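Local structure of periplasmic binding protein/LacI transcriptional regulator (Burkholderia multivorans, 4YLE) at residues G71-D74 with E75-A79; G143-N146 with R147-A150. The protein probably binds a simple sugar in the periplasm and delivers it to an ABC transporter, as the substrate-binding component of the uptake system. All coordinates share one frame; numbering follows the deposited sequence.

Contact 1 (G71-D74 with E75-A79); sequences GIKD and ETDTA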
loop_
_atom_site.group_PDB
_atom_site.type_symbol
_atom_site.label_atom_id
_atom_site.label_comp_id
_atom_site.label_asym_id
_atom_site.label_seq_id
_atom_site.Cartn_x
_atom_site.Cartn_y
_atom_site.Cartn_z
ATOM N N GLY A 71 13.354 3.653 4.538
ATOM C CA GLY A 71 12.312 2.656 4.708
ATOM C C GLY A 71 12.611 1.899 5.979
ATOM O O GLY A 71 13.591 2.209 6.675
ATOM N N ILE A 72 11.769 0.914 6.276
ATOM C CA ILE A 72 11.892 0.125 7.481
ATOM C C ILE A 72 12.126 -1.338 7.096
ATOM O O ILE A 72 11.973 -1.720 5.924
ATOM C CB ILE A 72 10.659 0.285 8.378
ATOM C CG1 ILE A 72 9.363 0.070 7.589
ATOM C CG2 ILE A 72 10.666 1.682 8.984
ATOM C CD1 ILE A 72 8.111 0.183 8.410
ATOM N N LYS A 73 12.476 -2.145 8.086
ATOM C CA LYS A 73 13.022 -3.471 7.837
ATOM C C LYS A 73 11.963 -4.503 7.533
ATOM O O LYS A 73 12.298 -5.583 7.051
ATOM C CB LYS A 73 13.838 -3.942 9.032
ATOM C CG LYS A 73 12.979 -4.250 10.246
ATOM C CD LYS A 73 13.823 -4.800 11.406
ATOM C CE LYS A 73 13.097 -4.664 12.738
ATOM N NZ LYS A 73 11.630 -4.983 12.673
ATOM N N ASP A 74 10.714 -4.186 7.880
ATOM C CA ASP A 74 9.557 -5.016 7.535
ATOM C C ASP A 74 8.281 -4.156 7.566
ATOM O O ASP A 74 8.327 -2.964 7.840
ATOM C CB ASP A 74 9.446 -6.244 8.464
ATOM C CG ASP A 74 9.319 -5.871 9.922
ATOM O OD1 ASP A 74 8.420 -5.071 10.236
ATOM O OD2 ASP A 74 10.113 -6.383 10.750
ATOM N N GLU A 75 7.140 -4.753 7.249
ATOM C CA GLU A 75 5.929 -3.970 7.042
ATOM C C GLU A 75 5.254 -3.540 8.338
ATOM O O GLU A 75 4.319 -2.745 8.315
ATOM C CB GLU A 75 4.937 -4.774 6.195
ATOM C CG GLU A 75 5.471 -5.114 4.807
ATOM C CD GLU A 75 5.311 -3.989 3.816
ATOM O OE1 GLU A 75 5.074 -2.836 4.243
ATOM O OE2 GLU A 75 5.425 -4.263 2.603
ATOM N N THR A 76 5.725 -4.052 9.461
ATOM C CA THR A 76 5.052 -3.797 10.729
ATOM C C THR A 76 5.934 -3.040 11.699
ATOM O O THR A 76 5.595 -2.931 12.870
ATOM C CB THR A 76 4.604 -5.105 11.392
ATOM O OG1 THR A 76 5.717 -6.008 11.473
ATOM C CG2 THR A 76 3.497 -5.726 10.596
ATOM N N ASP A 77 7.069 -2.522 11.231
ATOM C CA ASP A 77 7.987 -1.850 12.151
ATOM C C ASP A 77 7.617 -0.385 12.274
ATOM O O ASP A 77 8.398 0.509 11.922
ATOM C CB ASP A 77 9.456 -1.973 11.725
ATOM C CG ASP A 77 10.411 -1.664 12.877
ATOM O OD1 ASP A 77 9.915 -1.280 13.954
ATOM O OD2 ASP A 77 11.646 -1.790 12.728
ATOM N N THR A 78 6.417 -0.161 12.794
ATOM C CA THR A 78 5.924 1.179 13.103
ATOM C C THR A 78 6.909 1.959 13.973
ATOM O O THR A 78 7.184 3.139 13.710
ATOM C CB THR A 78 4.554 1.094 13.813
ATOM O OG1 THR A 78 3.624 0.420 12.953
ATOM C CG2 THR A 78 4.012 2.466 14.139
ATOM N N ALA A 79 7.433 1.314 15.019
ATOM C CA ALA A 79 8.330 2.008 15.960
ATOM C C ALA A 79 9.506 2.692 15.233
ATOM O O ALA A 79 9.810 3.884 15.454
ATOM C CB ALA A 79 8.858 1.024 17.022
HETATM O O HOH W 1 13.013 -0.791 10.644
HETATM O O HOH W 2 8.096 -5.264 12.754
#
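Asp74 and Asp77 are the ends of a type I beta turn that carries the chain from strand 66-72 into helix 78-90. A tighter bend overlaps its end, an inverse gamma turn centred on Asp77, whose weak bond runs from Thr78 N to Thr76 O. The side chain of Asp74 braces the first bend. Asp74 OD1 accepts from Thr76 N at 3.0 Å with an N-H...O angle of 149°, which meets the definition of an Asx turn; the donor comes in on the anti side of the carboxylate, 16° out of its plane. Water 2 donates to the same OD1 and is also bonded to Thr76 OG1, so the water bridges Asp74 and Thr76.

Lys73 reaches forward to both acids. Its aliphatic chain crosses the Asp77 side chain at about a right angle, and a bend at the last torsion (chi4 41°) brings the ammonium over Asp74. There Lys73 NZ forms a hydrogen-bonded salt bridge with Asp74 OD2 at 2.8 Å, from above the carboxylate plane, while the salt bridge from Lys73 NZ to Asp77 OD2, at 3.2 Å, has only a weak hydrogen bond. Water 1 reinforces this second side: it accepts from Lys73 N at 2.9 Å and donates to Asp77 OD2 at 2.7 Å. The other oxygen, Asp77 OD1, caps the helix through Asn80 N. Ile72 CD1 lies 3.5 Å from Asp77 O, and the same side chain continues onto Ile84 of the helix. Glu75 OE2 is hydrogen-bonded to Asn44 ND2, the Glu75 side chain lying about 4 Å from a bound unknown ligand.

One lysine thus spans two carboxylates, Asp74 OD2 and Asp77 OD2 being 5.2 Å apart, and its charge would probably offset their mutual repulsion, tying the Asx turn to the helix N-cap in a strand-to-helix loop beside the ligand.

Contact 2 (G143-N146 with R147-A150); sequences GPDN and RKGA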
loop_
_atom_site.group_PDB
_atom_site.type_symbol
_atom_site.label_atom_id
_atom_site.label_comp_id
_atom_site.label_asym_id
_atom_site.label_seq_id
_atom_site.Cartn_x
_atom_site.Cartn_y
_atom_site.Cartn_z
ATOM N N GLY A 143 -2.811 9.486 -3.169
ATOM C CA GLY A 143 -2.834 8.057 -3.333
ATOM C C GLY A 143 -4.144 7.610 -3.939
ATOM O O GLY A 143 -5.015 8.434 -4.300
ATOM N N PRO A 144 -4.293 6.290 -4.049
ATOM C CA PRO A 144 -5.434 5.677 -4.719
ATOM C C PRO A 144 -6.645 5.443 -3.847
ATOM O O PRO A 144 -6.589 5.397 -2.619
ATOM C CB PRO A 144 -4.870 4.347 -5.168
ATOM C CG PRO A 144 -3.917 3.987 -4.086
ATOM C CD PRO A 144 -3.243 5.301 -3.770
ATOM N N ASP A 145 -7.752 5.220 -4.540
ATOM C CA ASP A 145 -8.961 4.740 -3.908
ATOM C C ASP A 145 -8.841 3.217 -3.910
ATOM O O ASP A 145 -9.043 2.564 -4.950
ATOM C CB ASP A 145 -10.204 5.211 -4.663
ATOM C CG ASP A 145 -11.493 4.710 -4.044
ATOM O OD1 ASP A 145 -11.492 3.583 -3.507
ATOM O OD2 ASP A 145 -12.536 5.428 -4.101
ATOM N N ASN A 146 -8.449 2.652 -2.777
ATOM C CA ASN A 146 -8.159 1.234 -2.728
ATOM C C ASN A 146 -9.419 0.365 -2.767
ATOM O O ASN A 146 -9.321 -0.825 -2.988
ATOM C CB ASN A 146 -7.334 0.896 -1.480
ATOM C CG ASN A 146 -5.870 1.246 -1.659
ATOM O OD1 ASN A 146 -5.177 0.610 -2.453
ATOM N ND2 ASN A 146 -5.403 2.275 -0.970
ATOM N N ARG A 147 -10.582 0.948 -2.505
ATOM C CA ARG A 147 -11.820 0.158 -2.549
ATOM C C ARG A 147 -12.173 -0.065 -4.015
ATOM O O ARG A 147 -12.413 -1.185 -4.441
ATOM C CB ARG A 147 -12.937 0.856 -1.783
ATOM C CG ARG A 147 -14.208 0.033 -1.606
ATOM C CD ARG A 147 -15.230 0.686 -0.676
ATOM N NE ARG A 147 -16.281 -0.281 -0.355
ATOM C CZ ARG A 147 -17.076 -0.235 0.706
ATOM N NH1 ARG A 147 -16.995 0.756 1.586
ATOM N NH2 ARG A 147 -17.978 -1.196 0.873
ATOM N N LYS A 148 -12.132 1.006 -4.804
ATOM C CA LYS A 148 -12.321 0.859 -6.251
ATOM C C LYS A 148 -11.251 -0.015 -6.886
ATOM O O LYS A 148 -11.550 -0.783 -7.795
ATOM C CB LYS A 148 -12.317 2.228 -6.938
ATOM C CG LYS A 148 -13.507 3.104 -6.616
ATOM C CD LYS A 148 -13.378 4.447 -7.306
ATOM C CE LYS A 148 -14.588 5.361 -7.003
ATOM N NZ LYS A 148 -14.484 6.712 -7.641
ATOM N N GLY A 149 -9.991 0.126 -6.435
ATOM C CA GLY A 149 -8.903 -0.664 -6.964
ATOM C C GLY A 149 -9.125 -2.152 -6.732
ATOM O O GLY A 149 -9.110 -2.930 -7.684
ATOM N N ALA A 150 -9.368 -2.532 -5.480
ATOM C CA ALA A 150 -9.624 -3.926 -5.129
ATOM C C ALA A 150 -10.874 -4.438 -5.841
ATOM O O ALA A 150 -10.923 -5.582 -6.223
ATOM C CB ALA A 150 -9.759 -4.078 -3.613
HETATM O O HOH W 3 -12.721 7.678 -5.967
#
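Asp145 OD1 faces the first-turn amides of Arg147 and Lys148 as the N-cap of helix 146-160, where strand 141-144 runs into it. The bond from Lys148 N is nearly straight, 3.0 Å to Asp145 OD1 at 173°, although the donor stands above the carboxylate plane; the bond from Arg147 N is weak. With CG anti to its own amide (chi1 179°), the Asp145 carboxylate swings forward over the first turn. Main-chain bonds complete the tight part: Gly149 N to Asp145 O and Ala150 N to Asn146 O.

The solvent side is looser. Lys148, extended beyond CG, crosses the Asp145 carboxylate at about a right angle. The charges do not meet directly, for Lys148 NZ stays 4.2 Å from Asp145 OD2. Water 3 joins them, donating to Asp145 OD2 and accepting from Lys148 NZ. Arg147 NE forms a salt bridge with Asp188, and Asn146 OD1 is hydrogen-bonded to Arg182 NE, both partners lying on helix 177-193; the Asn146 side chain is about 5 Å from a bound unknown ligand.

The two oxygens of the Asp145 carboxylate thus do different work: OD1 probably stabilises the helix start electrostatically, while OD2 meets Lys148 NZ through water, a pairing that is probably more adjustable.

Contacts 1 and 2 follow in series along the chain and both extend from the C-terminal ends of parallel strands in the same seven-stranded mixed sheet: 66-72 at its edge and 141-144 further in. Their centres are 23 Å apart, on opposite sides of the chain's centre, and their nearest atoms about 13 Å apart, so they do not touch. Contact 1 returns the chain to helix 78-90, whereas contact 2 sends it to helix 146-160, which packs on helix 177-193 near the second, four-stranded sheet. This is consistent with a hinge crossing between the two lobes of a type I periplasmic binding protein. Each places a side chain within about 5 Å of bound unknown ligand.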